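Local coordinates for putative iron-regulated protein A (Parabacteroides distasonis ATCC 8503, PDB 4ECG) that binds calcium ions and, as an imelysin-like member of peptidase family M75, is a putative iron-regulated metalloendopeptidase, at residues Ser294-Tyr299 with Gln333-Ile338; Ile338-Ala343 with Asn359-Ala364; Phe94-Ala99 with Gly235-Ala240; Lys17-Asp22 with Asn323-Ser328; Ile242-Gly247 with Asp367-Leu372. All blocks are in the same frame, centred on the assembly; numbering follows the deposited sequence.

Interaction 1: Ser294-Tyr299 with Gln333-Ile338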
# COMPACT_ATOMS: atom_id res chain seq x y z
N SER A 294 6.12 5.46 0.42
CA SER A 294 6.59 4.34 1.21
C SER A 294 8.04 3.99 0.89
O SER A 294 8.82 3.73 1.81
CB SER A 294 5.71 3.10 0.95
OG SER A 294 5.99 2.08 1.88
N ILE A 295 8.41 4.01 -0.40
CA ILE A 295 9.81 3.74 -0.79
C ILE A 295 10.76 4.81 -0.22
O ILE A 295 11.86 4.54 0.27
CB ILE A 295 9.99 3.69 -2.33
CG1 ILE A 295 9.18 2.55 -2.95
CG2 ILE A 295 11.44 3.55 -2.69
CD1 ILE A 295 9.19 2.53 -4.47
N LYS A 296 10.30 6.05 -0.34
CA LYS A 296 11.05 7.23 -0.00
C LYS A 296 11.35 7.26 1.47
O LYS A 296 12.47 7.49 1.87
CB LYS A 296 10.26 8.48 -0.42
CG LYS A 296 11.06 9.77 -0.33
CD LYS A 296 10.30 10.97 -0.89
CE LYS A 296 11.07 12.26 -0.76
NZ LYS A 296 10.25 13.44 -1.13
N ASN A 297 10.34 6.97 2.26
CA ASN A 297 10.49 6.86 3.72
C ASN A 297 11.48 5.81 4.07
O ASN A 297 12.30 6.01 4.96
CB ASN A 297 9.12 6.48 4.33
CG ASN A 297 8.11 7.62 4.30
OD1 ASN A 297 8.43 8.81 3.96
ND2 ASN A 297 6.87 7.28 4.67
N ALA A 298 11.35 4.65 3.39
CA ALA A 298 12.24 3.50 3.61
C ALA A 298 13.70 3.86 3.31
O ALA A 298 14.58 3.42 4.05
CB ALA A 298 11.85 2.30 2.72
N TYR A 299 13.95 4.60 2.23
CA TYR A 299 15.29 4.82 1.71
C TYR A 299 15.99 5.86 2.59
O TYR A 299 17.19 5.79 2.79
CB TYR A 299 15.21 5.33 0.25
CG TYR A 299 16.53 5.48 -0.48
CD1 TYR A 299 17.27 4.38 -0.83
CD2 TYR A 299 17.05 6.74 -0.82
CE1 TYR A 299 18.49 4.52 -1.45
CE2 TYR A 299 18.28 6.88 -1.47
CZ TYR A 299 18.97 5.75 -1.79
OH TYR A 299 20.20 5.81 -2.43
N GLN A 333 15.35 9.96 -8.81
CA GLN A 333 14.34 9.07 -9.36
C GLN A 333 13.12 8.92 -8.47
O GLN A 333 12.02 8.79 -8.99
CB GLN A 333 14.94 7.69 -9.66
CG GLN A 333 14.13 6.84 -10.60
CD GLN A 333 13.97 7.45 -11.98
OE1 GLN A 333 14.92 7.93 -12.58
NE2 GLN A 333 12.74 7.39 -12.52
N ILE A 334 13.31 8.88 -7.15
CA ILE A 334 12.14 8.80 -6.22
C ILE A 334 11.25 10.03 -6.48
O ILE A 334 10.04 9.93 -6.75
CB ILE A 334 12.58 8.70 -4.71
CG1 ILE A 334 13.22 7.31 -4.45
CG2 ILE A 334 11.41 8.93 -3.78
CD1 ILE A 334 14.20 7.25 -3.28
N ASP A 335 11.89 11.20 -6.46
CA ASP A 335 11.17 12.45 -6.72
C ASP A 335 10.59 12.56 -8.15
O ASP A 335 9.51 13.06 -8.32
CB ASP A 335 12.08 13.64 -6.39
CG ASP A 335 12.12 13.95 -4.86
OD1 ASP A 335 11.45 13.28 -4.04
OD2 ASP A 335 12.85 14.89 -4.48
N LYS A 336 11.28 12.04 -9.16
CA LYS A 336 10.76 12.04 -10.55
C LYS A 336 9.50 11.15 -10.66
O LYS A 336 8.57 11.44 -11.39
CB LYS A 336 11.86 11.52 -11.46
CG LYS A 336 11.90 12.03 -12.88
CD LYS A 336 13.23 11.61 -13.52
CE LYS A 336 13.06 11.12 -14.96
NZ LYS A 336 14.32 10.56 -15.54
N THR A 337 9.45 10.09 -9.88
CA THR A 337 8.37 9.11 -9.98
C THR A 337 7.13 9.67 -9.32
O THR A 337 6.06 9.57 -9.89
CB THR A 337 8.78 7.73 -9.38
OG1 THR A 337 10.02 7.32 -9.99
CG2 THR A 337 7.67 6.67 -9.59
N ILE A 338 7.29 10.28 -8.14
CA ILE A 338 6.22 10.98 -7.42
C ILE A 338 5.71 12.15 -8.25
O ILE A 338 4.52 12.35 -8.38
CB ILE A 338 6.71 11.49 -6.04
CG1 ILE A 338 7.02 10.34 -5.10
CG2 ILE A 338 5.68 12.40 -5.35
CD1 ILE A 338 7.92 10.71 -3.90

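Interaction 2: Ile338-Ala343 with Asn359-Ala364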
# COMPACT_ATOMS: atom_id res chain seq x y z
N ILE A 338 7.29 10.28 -8.14
CA ILE A 338 6.22 10.98 -7.42
C ILE A 338 5.71 12.15 -8.25
O ILE A 338 4.52 12.35 -8.38
CB ILE A 338 6.71 11.49 -6.04
CG1 ILE A 338 7.02 10.34 -5.10
CG2 ILE A 338 5.68 12.40 -5.35
CD1 ILE A 338 7.92 10.71 -3.90
N ASP A 339 6.61 12.96 -8.77
CA ASP A 339 6.18 14.10 -9.58
C ASP A 339 5.37 13.63 -10.82
O ASP A 339 4.39 14.28 -11.18
CB ASP A 339 7.38 15.00 -10.00
CG ASP A 339 8.04 15.77 -8.80
OD1 ASP A 339 7.61 15.74 -7.61
OD2 ASP A 339 9.03 16.42 -9.06
N ALA A 340 5.79 12.52 -11.46
CA ALA A 340 5.13 11.98 -12.66
C ALA A 340 3.74 11.45 -12.28
O ALA A 340 2.79 11.70 -12.96
CB ALA A 340 5.97 10.89 -13.30
N ILE A 341 3.63 10.77 -11.15
CA ILE A 341 2.34 10.29 -10.71
C ILE A 341 1.43 11.49 -10.49
O ILE A 341 0.36 11.49 -11.04
CB ILE A 341 2.40 9.39 -9.47
CG1 ILE A 341 3.13 8.08 -9.80
CG2 ILE A 341 0.99 9.13 -8.97
CD1 ILE A 341 3.65 7.24 -8.63
N ASN A 342 1.89 12.52 -9.75
CA ASN A 342 1.10 13.73 -9.46
C ASN A 342 0.67 14.55 -10.71
O ASN A 342 -0.31 15.26 -10.66
CB ASN A 342 1.84 14.69 -8.50
CG ASN A 342 1.98 14.16 -7.07
OD1 ASN A 342 1.27 13.27 -6.66
ND2 ASN A 342 2.92 14.73 -6.32
N ALA A 343 1.41 14.46 -11.80
CA ALA A 343 1.11 15.21 -13.01
C ALA A 343 -0.01 14.54 -13.82
O ALA A 343 -0.59 15.18 -14.71
CB ALA A 343 2.38 15.41 -13.87
N ASN A 359 2.73 7.69 -19.47
CA ASN A 359 3.98 7.09 -19.90
C ASN A 359 5.17 7.54 -19.14
O ASN A 359 5.99 6.71 -18.78
CB ASN A 359 4.22 7.25 -21.42
CG ASN A 359 3.25 6.40 -22.26
OD1 ASN A 359 2.55 5.54 -21.71
ND2 ASN A 359 3.16 6.67 -23.58
N THR A 360 5.29 8.84 -18.88
CA THR A 360 6.39 9.37 -18.03
C THR A 360 6.31 8.67 -16.66
O THR A 360 7.33 8.32 -16.05
CB THR A 360 6.24 10.90 -17.89
OG1 THR A 360 6.19 11.46 -19.21
CG2 THR A 360 7.38 11.57 -17.06
N ALA A 361 5.08 8.44 -16.19
CA ALA A 361 4.85 7.87 -14.87
C ALA A 361 5.27 6.41 -14.89
O ALA A 361 6.04 5.97 -14.06
CB ALA A 361 3.39 8.04 -14.48
N THR A 362 4.79 5.64 -15.87
CA THR A 362 5.16 4.19 -15.91
C THR A 362 6.64 3.98 -16.25
O THR A 362 7.26 3.09 -15.68
CB THR A 362 4.27 3.39 -16.85
OG1 THR A 362 4.45 3.85 -18.19
CG2 THR A 362 2.77 3.56 -16.47
N GLU A 363 7.23 4.79 -17.11
CA GLU A 363 8.70 4.75 -17.29
C GLU A 363 9.48 5.14 -16.04
O GLU A 363 10.57 4.64 -15.83
CB GLU A 363 9.17 5.64 -18.42
CG GLU A 363 8.73 5.16 -19.80
CD GLU A 363 8.67 6.30 -20.82
OE1 GLU A 363 9.50 7.25 -20.70
OE2 GLU A 363 7.78 6.26 -21.71
N ALA A 364 8.94 6.01 -15.22
CA ALA A 364 9.66 6.41 -14.03
C ALA A 364 9.62 5.29 -12.97
O ALA A 364 10.62 5.06 -12.26
CB ALA A 364 9.13 7.71 -13.48

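Interaction 3: Phe94-Ala99 with Gly235-Ala240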
# COMPACT_ATOMS: atom_id res chain seq x y z
N PHE A 94 6.82 -2.29 2.44
CA PHE A 94 7.14 -3.33 3.39
C PHE A 94 5.95 -4.25 3.75
O PHE A 94 5.49 -4.34 4.89
CB PHE A 94 7.80 -2.74 4.64
CG PHE A 94 7.16 -1.50 5.17
CD1 PHE A 94 7.49 -0.27 4.69
CD2 PHE A 94 6.25 -1.57 6.21
CE1 PHE A 94 6.94 0.90 5.24
CE2 PHE A 94 5.70 -0.45 6.74
CZ PHE A 94 6.04 0.80 6.26
N LEU A 95 5.48 -4.98 2.73
CA LEU A 95 4.41 -5.94 2.89
C LEU A 95 4.97 -7.27 3.38
O LEU A 95 4.20 -8.19 3.70
CB LEU A 95 3.67 -6.17 1.57
CG LEU A 95 2.71 -5.06 1.20
CD1 LEU A 95 2.39 -5.23 -0.28
CD2 LEU A 95 1.48 -5.12 2.13
N PHE A 96 6.29 -7.37 3.43
CA PHE A 96 6.90 -8.56 4.05
C PHE A 96 6.56 -8.61 5.51
O PHE A 96 6.16 -7.61 6.08
CB PHE A 96 8.41 -8.64 3.86
CG PHE A 96 9.14 -7.40 4.21
CD1 PHE A 96 9.53 -7.15 5.50
CD2 PHE A 96 9.48 -6.47 3.22
CE1 PHE A 96 10.28 -6.02 5.81
CE2 PHE A 96 10.20 -5.32 3.53
CZ PHE A 96 10.61 -5.10 4.83
N GLY A 97 6.73 -9.77 6.12
CA GLY A 97 6.45 -9.89 7.54
C GLY A 97 4.97 -10.12 7.76
O GLY A 97 4.37 -10.94 7.11
N VAL A 98 4.37 -9.41 8.70
CA VAL A 98 3.05 -9.82 9.17
C VAL A 98 2.00 -9.67 8.05
O VAL A 98 1.15 -10.53 7.87
CB VAL A 98 2.66 -9.07 10.47
CG1 VAL A 98 1.31 -9.55 11.02
CG2 VAL A 98 3.71 -9.26 11.55
N ALA A 99 2.07 -8.58 7.29
CA ALA A 99 1.11 -8.34 6.21
C ALA A 99 1.03 -9.57 5.26
O ALA A 99 -0.06 -10.05 4.91
CB ALA A 99 1.42 -7.05 5.46
N GLY A 235 11.82 -7.59 -4.34
CA GLY A 235 10.91 -7.44 -5.46
C GLY A 235 9.59 -8.17 -5.36
O GLY A 235 8.71 -8.00 -6.23
N ASN A 236 9.46 -9.06 -4.36
CA ASN A 236 8.17 -9.75 -4.11
C ASN A 236 7.24 -8.85 -3.32
O ASN A 236 6.10 -8.58 -3.75
CB ASN A 236 8.36 -11.04 -3.32
CG ASN A 236 9.06 -12.12 -4.12
OD1 ASN A 236 9.58 -11.84 -5.21
ND2 ASN A 236 9.08 -13.38 -3.58
N ASN A 237 7.75 -8.36 -2.18
CA ASN A 237 6.95 -7.59 -1.23
C ASN A 237 7.70 -6.45 -0.50
O ASN A 237 7.22 -5.89 0.51
CB ASN A 237 6.36 -8.57 -0.25
CG ASN A 237 7.42 -9.38 0.47
OD1 ASN A 237 8.55 -8.92 0.65
ND2 ASN A 237 7.07 -10.59 0.85
N GLY A 238 8.86 -6.06 -1.04
CA GLY A 238 9.60 -4.91 -0.55
C GLY A 238 9.62 -3.71 -1.48
O GLY A 238 8.70 -3.51 -2.28
N MSE A 239 10.67 -2.90 -1.39
CA MSE A 239 10.69 -1.63 -2.13
C MSE A 239 10.54 -1.83 -3.65
O MSE A 239 9.69 -1.19 -4.26
CB MSE A 239 11.93 -0.81 -1.77
CG MSE A 239 11.88 -0.31 -0.31
SE MSE A 239 13.66 -0.06 0.44
CE MSE A 239 13.87 1.74 -0.20
N ALA A 240 11.30 -2.76 -4.24
CA ALA A 240 11.21 -2.98 -5.69
C ALA A 240 9.89 -3.61 -6.09
O ALA A 240 9.42 -3.43 -7.19
CB ALA A 240 12.40 -3.78 -6.21

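Interaction 4: Lys17-Asp22 with Asn323-Ser328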
# COMPACT_ATOMS: atom_id res chain seq x y z
N LYS A 17 22.17 1.63 -15.20
CA LYS A 17 22.85 0.52 -15.91
C LYS A 17 24.25 0.92 -16.43
O LYS A 17 24.89 0.12 -17.08
CB LYS A 17 21.96 0.01 -17.07
CG LYS A 17 20.87 -1.00 -16.65
CD LYS A 17 19.57 -0.94 -17.50
CE LYS A 17 19.44 -2.02 -18.60
NZ LYS A 17 18.03 -2.53 -18.74
N ASN A 18 24.68 2.15 -16.15
CA ASN A 18 25.98 2.72 -16.61
C ASN A 18 26.48 3.63 -15.49
O ASN A 18 26.34 4.85 -15.54
CB ASN A 18 25.85 3.55 -17.91
CG ASN A 18 25.33 2.74 -19.09
OD1 ASN A 18 26.10 2.10 -19.80
ND2 ASN A 18 24.01 2.79 -19.32
N LEU A 19 27.02 3.01 -14.45
CA LEU A 19 27.49 3.72 -13.29
C LEU A 19 29.00 3.82 -13.31
O LEU A 19 29.69 3.02 -13.99
CB LEU A 19 27.04 3.00 -12.01
CG LEU A 19 25.56 3.12 -11.69
CD1 LEU A 19 25.17 1.93 -10.85
CD2 LEU A 19 25.22 4.43 -10.98
N PRO A 20 29.53 4.81 -12.56
CA PRO A 20 30.99 4.82 -12.33
C PRO A 20 31.31 3.77 -11.28
O PRO A 20 30.39 3.23 -10.63
CB PRO A 20 31.25 6.24 -11.79
CG PRO A 20 29.94 6.66 -11.12
CD PRO A 20 28.85 5.95 -11.89
N ALA A 21 32.60 3.50 -11.12
CA ALA A 21 33.13 2.57 -10.12
C ALA A 21 32.63 2.88 -8.70
O ALA A 21 32.50 4.06 -8.34
CB ALA A 21 34.65 2.64 -10.15
N ASP A 22 32.33 1.85 -7.90
CA ASP A 22 32.03 2.07 -6.47
C ASP A 22 33.21 2.79 -5.76
O ASP A 22 34.34 2.77 -6.27
CB ASP A 22 31.72 0.76 -5.73
CG ASP A 22 30.33 0.18 -6.08
OD1 ASP A 22 29.60 0.83 -6.89
OD2 ASP A 22 30.00 -0.93 -5.55
N ASN A 323 28.49 4.31 -3.48
CA ASN A 323 28.58 4.98 -4.80
C ASN A 323 27.77 6.27 -4.86
O ASN A 323 26.56 6.20 -5.09
CB ASN A 323 28.12 4.00 -5.86
CG ASN A 323 28.37 4.49 -7.25
OD1 ASN A 323 28.04 5.63 -7.57
ND2 ASN A 323 28.95 3.64 -8.09
N PRO A 324 28.40 7.45 -4.64
CA PRO A 324 27.60 8.73 -4.63
C PRO A 324 26.69 8.95 -5.84
O PRO A 324 25.61 9.53 -5.68
CB PRO A 324 28.66 9.81 -4.55
CG PRO A 324 29.84 9.15 -3.91
CD PRO A 324 29.81 7.69 -4.31
N THR A 325 27.10 8.48 -7.02
CA THR A 325 26.36 8.69 -8.25
C THR A 325 25.07 7.86 -8.24
O THR A 325 24.02 8.35 -8.58
CB THR A 325 27.23 8.35 -9.49
OG1 THR A 325 28.44 9.11 -9.44
CG2 THR A 325 26.52 8.69 -10.80
N LEU A 326 25.15 6.60 -7.83
CA LEU A 326 23.99 5.75 -7.73
C LEU A 326 23.01 6.36 -6.74
O LEU A 326 21.83 6.42 -7.02
CB LEU A 326 24.38 4.32 -7.29
CG LEU A 326 23.28 3.40 -6.80
CD1 LEU A 326 22.24 3.16 -7.88
CD2 LEU A 326 23.93 2.09 -6.37
N ASP A 327 23.49 6.80 -5.58
CA ASP A 327 22.58 7.42 -4.60
C ASP A 327 21.91 8.68 -5.17
O ASP A 327 20.69 8.93 -5.02
CB ASP A 327 23.32 7.81 -3.31
CG ASP A 327 22.46 8.68 -2.42
OD1 ASP A 327 21.42 8.17 -1.97
OD2 ASP A 327 22.78 9.87 -2.20
N SER A 328 22.72 9.49 -5.82
CA SER A 328 22.24 10.72 -6.39
C SER A 328 21.21 10.39 -7.46
O SER A 328 20.19 11.05 -7.53
CB SER A 328 23.42 11.49 -6.94
OG SER A 328 22.97 12.68 -7.48

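Interaction 5: Ile242-Gly247 with Asp367-Leu372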
# COMPACT_ATOMS: atom_id res chain seq x y z
N ILE A 242 6.90 -2.83 -4.89
CA ILE A 242 5.87 -1.78 -5.00
C ILE A 242 6.14 -0.80 -6.16
O ILE A 242 5.18 -0.47 -6.90
CB ILE A 242 5.60 -1.05 -3.68
CG1 ILE A 242 4.32 -0.22 -3.80
CG2 ILE A 242 6.77 -0.16 -3.27
CD1 ILE A 242 3.04 -1.00 -4.12
N SER A 243 7.42 -0.41 -6.40
CA SER A 243 7.73 0.36 -7.62
C SER A 243 7.25 -0.35 -8.87
O SER A 243 6.64 0.24 -9.77
CB SER A 243 9.21 0.69 -7.74
OG SER A 243 10.02 -0.46 -7.83
N ASN A 244 7.53 -1.65 -8.94
CA ASN A 244 7.16 -2.41 -10.11
C ASN A 244 5.66 -2.59 -10.24
O ASN A 244 5.13 -2.60 -11.35
CB ASN A 244 7.86 -3.73 -10.06
CG ASN A 244 7.56 -4.59 -11.23
OD1 ASN A 244 7.91 -4.24 -12.33
ND2 ASN A 244 6.85 -5.69 -11.01
N GLU A 245 4.97 -2.76 -9.12
CA GLU A 245 3.52 -2.96 -9.10
C GLU A 245 2.76 -1.69 -9.48
O GLU A 245 1.78 -1.74 -10.25
CB GLU A 245 3.10 -3.48 -7.71
CG GLU A 245 1.60 -3.51 -7.37
CD GLU A 245 0.83 -4.74 -7.86
OE1 GLU A 245 1.44 -5.56 -8.62
OE2 GLU A 245 -0.39 -4.87 -7.47
N VAL A 246 3.16 -0.56 -8.91
CA VAL A 246 2.53 0.74 -9.30
C VAL A 246 2.64 0.96 -10.83
O VAL A 246 1.66 1.26 -11.49
CB VAL A 246 3.13 1.94 -8.54
CG1 VAL A 246 2.58 3.24 -9.08
CG2 VAL A 246 2.85 1.83 -7.05
N GLY A 247 3.82 0.77 -11.38
CA GLY A 247 4.05 1.03 -12.81
C GLY A 247 3.44 -0.00 -13.73
O GLY A 247 2.66 0.34 -14.59
N ASP A 367 12.16 2.58 -14.17
CA ASP A 367 13.51 3.04 -13.77
C ASP A 367 13.76 3.02 -12.22
O ASP A 367 14.85 2.77 -11.80
CB ASP A 367 13.79 4.47 -14.32
CG ASP A 367 13.88 4.51 -15.87
OD1 ASP A 367 14.16 3.46 -16.49
OD2 ASP A 367 13.71 5.61 -16.46
N LEU A 368 12.77 3.26 -11.38
CA LEU A 368 12.98 3.22 -9.92
C LEU A 368 13.21 1.76 -9.57
O LEU A 368 14.06 1.43 -8.77
CB LEU A 368 11.77 3.77 -9.17
CG LEU A 368 11.77 3.88 -7.65
CD1 LEU A 368 13.07 4.50 -7.11
CD2 LEU A 368 10.55 4.71 -7.26
N THR A 369 12.48 0.87 -10.23
CA THR A 369 12.66 -0.56 -10.04
C THR A 369 14.06 -1.05 -10.41
O THR A 369 14.66 -1.80 -9.69
CB THR A 369 11.64 -1.36 -10.83
OG1 THR A 369 10.33 -1.02 -10.35
CG2 THR A 369 11.94 -2.91 -10.70
N THR A 370 14.59 -0.63 -11.54
CA THR A 370 15.94 -0.95 -11.92
C THR A 370 16.93 -0.44 -10.89
O THR A 370 17.85 -1.15 -10.50
CB THR A 370 16.27 -0.31 -13.26
OG1 THR A 370 15.35 -0.82 -14.22
CG2 THR A 370 17.70 -0.65 -13.71
N GLY A 371 16.75 0.80 -10.45
CA GLY A 371 17.65 1.45 -9.48
C GLY A 371 17.69 0.72 -8.15
O GLY A 371 18.77 0.44 -7.61
N LEU A 372 16.51 0.39 -7.62
CA LEU A 372 16.43 -0.38 -6.40
C LEU A 372 17.09 -1.77 -6.56
O LEU A 372 17.69 -2.24 -5.64
CB LEU A 372 14.98 -0.53 -5.95
CG LEU A 372 14.28 0.77 -5.55
CD1 LEU A 372 12.78 0.55 -5.64
CD2 LEU A 372 14.80 1.22 -4.18

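Interaction 1: Ser294-Tyr299 with Gln333-Ile338
The ring of Tyr299 meets Ile334 at the end nearest its own backbone: Ile334 CD1 lies 3.8 Å from Tyr299 CD2 and 4.0 Å from Tyr299 CG. The far end of the ring is held elsewhere, its hydroxyl being hydrogen-bonded to Asp327. The other flat group is the Asp335 carboxylate, which takes part through OD1. Its syn lone pair receives Lys296 NZ at 3.2 Å, a salt bridge on the partly exposed side of the contact. Lys296 gets there by lying over Ile334: CG stands anti to the backbone N (chi1 -170°), and beyond it the chain is fully extended. Its methylenes CB, CG and CD pass Ile334 CG2, CB and CG each at 3.6 Å from it, and Lys296 CD also touches Ile338 CD1 at 3.8 Å, the two side chains crossing at about a right angle. One lysine thus serves as an apolar cover for two isoleucines and as a charged partner at its tip. The axes come within 10.4 Å and run antiparallel at 163°, while Ile295 packs on helices 239-259 and 355-377. This is antiparallel helix packing with a buried isoleucine and a salt bridge at the margin, consistent with the mainly helical fold of an imelysin-like protein.

Interaction 2: Ile338-Ala343 with Asn359-Ala364
Thr360 turns its methyl to Ala340: with chi1 at -55°, CG2 stands anti to the backbone N and comes to 4.1 Å from Ala340 CB. The same torsion sets OG1 beside the backbone N, where it bonds to Glu356 O one turn earlier in its own helix. The remaining key groups are alanine methyls, which the helical backbone alone puts in place. Ala340 CB points at the opposing helix and presses on Ala361 CA at 3.6 Å, and the two CB atoms of Ala340 and Ala361 are 4.0 Å apart. Ala364 CB, one turn on, stands 4.5 Å from Ala340 CB, so the Ala340 methyl lies among Thr360, Ala361 and Ala364. Ala361 CB in turn reaches the backbone of the other helix, 4.0 Å from Ala340 O and 4.3 Å from Ile341 N. With such short side chains between them, the antiparallel axes approach to 8.2 Å, crossing at -152°. Helices 324-343 and 355-377 follow each other in the chain, so the contact closes a helical hairpin. Methyls and backbone atoms do all the touching here; cohesion therefore rests on van der Waals fit and the burial of apolar surface, and probably depends on small residues at the crossing.

Interaction 3: Phe94-Ala99 with Gly235-Ala240
Asn237 and Phe96 make the tight part of this contact. Asn237 OD1 lies 3.2 Å from Phe96 CB, and the two side chains cross at about a right angle, ring and amide planes 53° apart. In both residues CG sits between the backbone N and the carbonyl carbon (chi1 50° in Phe96, 58° in Asn237); with each CG set there, the Asn237 amide lies with OD1 against Phe96 CB. The backbone adds a grip on one atom: Asn237 O accepts from Leu95 N at 3.0 Å, nearly along the C=O axis, and weakly from Phe96 N at 3.4 Å. Next to it, Gly238 CA rests at the ring edge, 4.1 Å from Phe96 CE2. The Leu95 side is looser and partly exposed: Leu95 CB is 3.7 Å from Asn237 O and 4.0 Å from Asn237 CB, and the side chain lies about 6 Å from a bound calcium ion. Asn237 OD1 also receives a hydrogen bond from Asn234 ND2, so an alanine here would probably leave that amide without its acceptor and open a gap beside Phe96 CB. Gly97 and Gly238 are N-caps of helices 98-101 and 239-259, so the contact joins two helix-entry turns. Around them the Phe96 ring packs on Phe39 of helix 29-68, Trp195 of helix 171-196 and Met212 of helix 208-214, while Phe94 stacks edge-to-face with Phe39 and Tyr48.

Interaction 4: Lys17-Asp22 with Asn323-Ser328
The polar part of this contact centres on the buried amide of Asn323, which meets Pro20 and Asp22. Asn323 CG stands anti to the backbone N (chi1 -171°), and ND2 gives two hydrogen bonds to the loop: one to Pro20 O at 2.9 Å, which it approaches from above the carbonyl plane, and one to Asp22 OD1 at 3.1 Å. The second is nearly straight (172°) and uses the anti lone pair of OD1. Both acceptors lie in the plane of the amide, whereas the Asp22 carboxylate is turned almost perpendicular to it. Asp22 OD1 has a second partner, a salt bridge with Lys378. On its other side the amide faces its own helix, with OD1 accepting from Leu326 N at 3.1 Å and, weakly, from Thr325 N.

The apolar part flanks the amide. Pro20 CG and CD pack on Thr325, CG 3.3 Å from Thr325 OG1 and CD 3.8 Å from Thr325 CG2, the side chains crossing obliquely. Leu19 CD2 reaches the next residue, 3.7 Å from Leu326 CA, and both leucines also touch Val374 of helix 355-377.

An alanine in place of Asn323 would probably leave Pro20 O and the N-H of Leu326 without their mates and free the loop to shift. Asn323 is a classic N-cap: placed between helices 315-322 and 324-343, it closes the first turn of the second with one end of its amide and ties down the N-terminal loop with the other.

Interaction 5: Ile242-Gly247 with Asp367-Leu372
Ser243 OG and Thr369 OG1 share the shortest polar bond of this contact, 2.6 Å, and either hydroxyl could be its donor. Each also lies within hydrogen-bonding reach of a carbonyl of its own helix, Ser243 OG of Ala240 O and Thr369 OG1 of Cys365 O. Two protons cannot serve all three pairings at once. Ser243 OG lies between the backbone N and the carbonyl carbon (chi1 62°), from where it also comes to 3.4 Å from Thr369 CA. In Thr369, OG1 stands beside the backbone N and anti to the carbonyl carbon (chi1 -62°), which puts it where it meets Ser243 OG while staying near Cys365 O.

Helices 239-259 and 355-377 run antiparallel here, at 165°, and their axes come within 8.5 Å. Such a close approach suits the small serine and threonine at the crossing, in a helical bundle whose helices 284-300 and 324-343 pack against this crossing: Ser243 on Ile295, Leu368 on Met330 and Thr337.

Two leucines one turn apart line the buried side of the hydroxyl pair. Leu372 CD1 lies 3.7 Å from Ser243 OG, while Leu368 CG stands 4.1 Å from Ser243 CB. On the other side Asn244, an exposed residue, borders Thr369 OG1 through CB at 3.7 Å. One turn beyond, Asn244 O accepts from Ser248 OG, and Ser248 is a calcium ligand together with Asp253; the Asn244 side chain is about 8 Å from a bound calcium ion.

Overall arrangement
Interactions 1, 2 and 5 are crossings within one group of helices, 239-259, 284-300, 324-343 and 355-377, with centres 10 to 12 Å apart. Interactions 1 and 2 share Ile338 and touch where Gln333 NE2 comes to 3.2 Å from Ala364 O; along the chain both are nested inside the loop closed by interaction 5. Interaction 3 leads into helix 239-259, its Met239 packing on interaction 1, and lies nearest the calcium site formed by Glu92 and Asp109. Interaction 4 is peripheral, about 29 Å from the chain centre and away from annotated sites, yet joins interaction 1 through Tyr299 OH and Asp327 OD1, 2.7 Å apart.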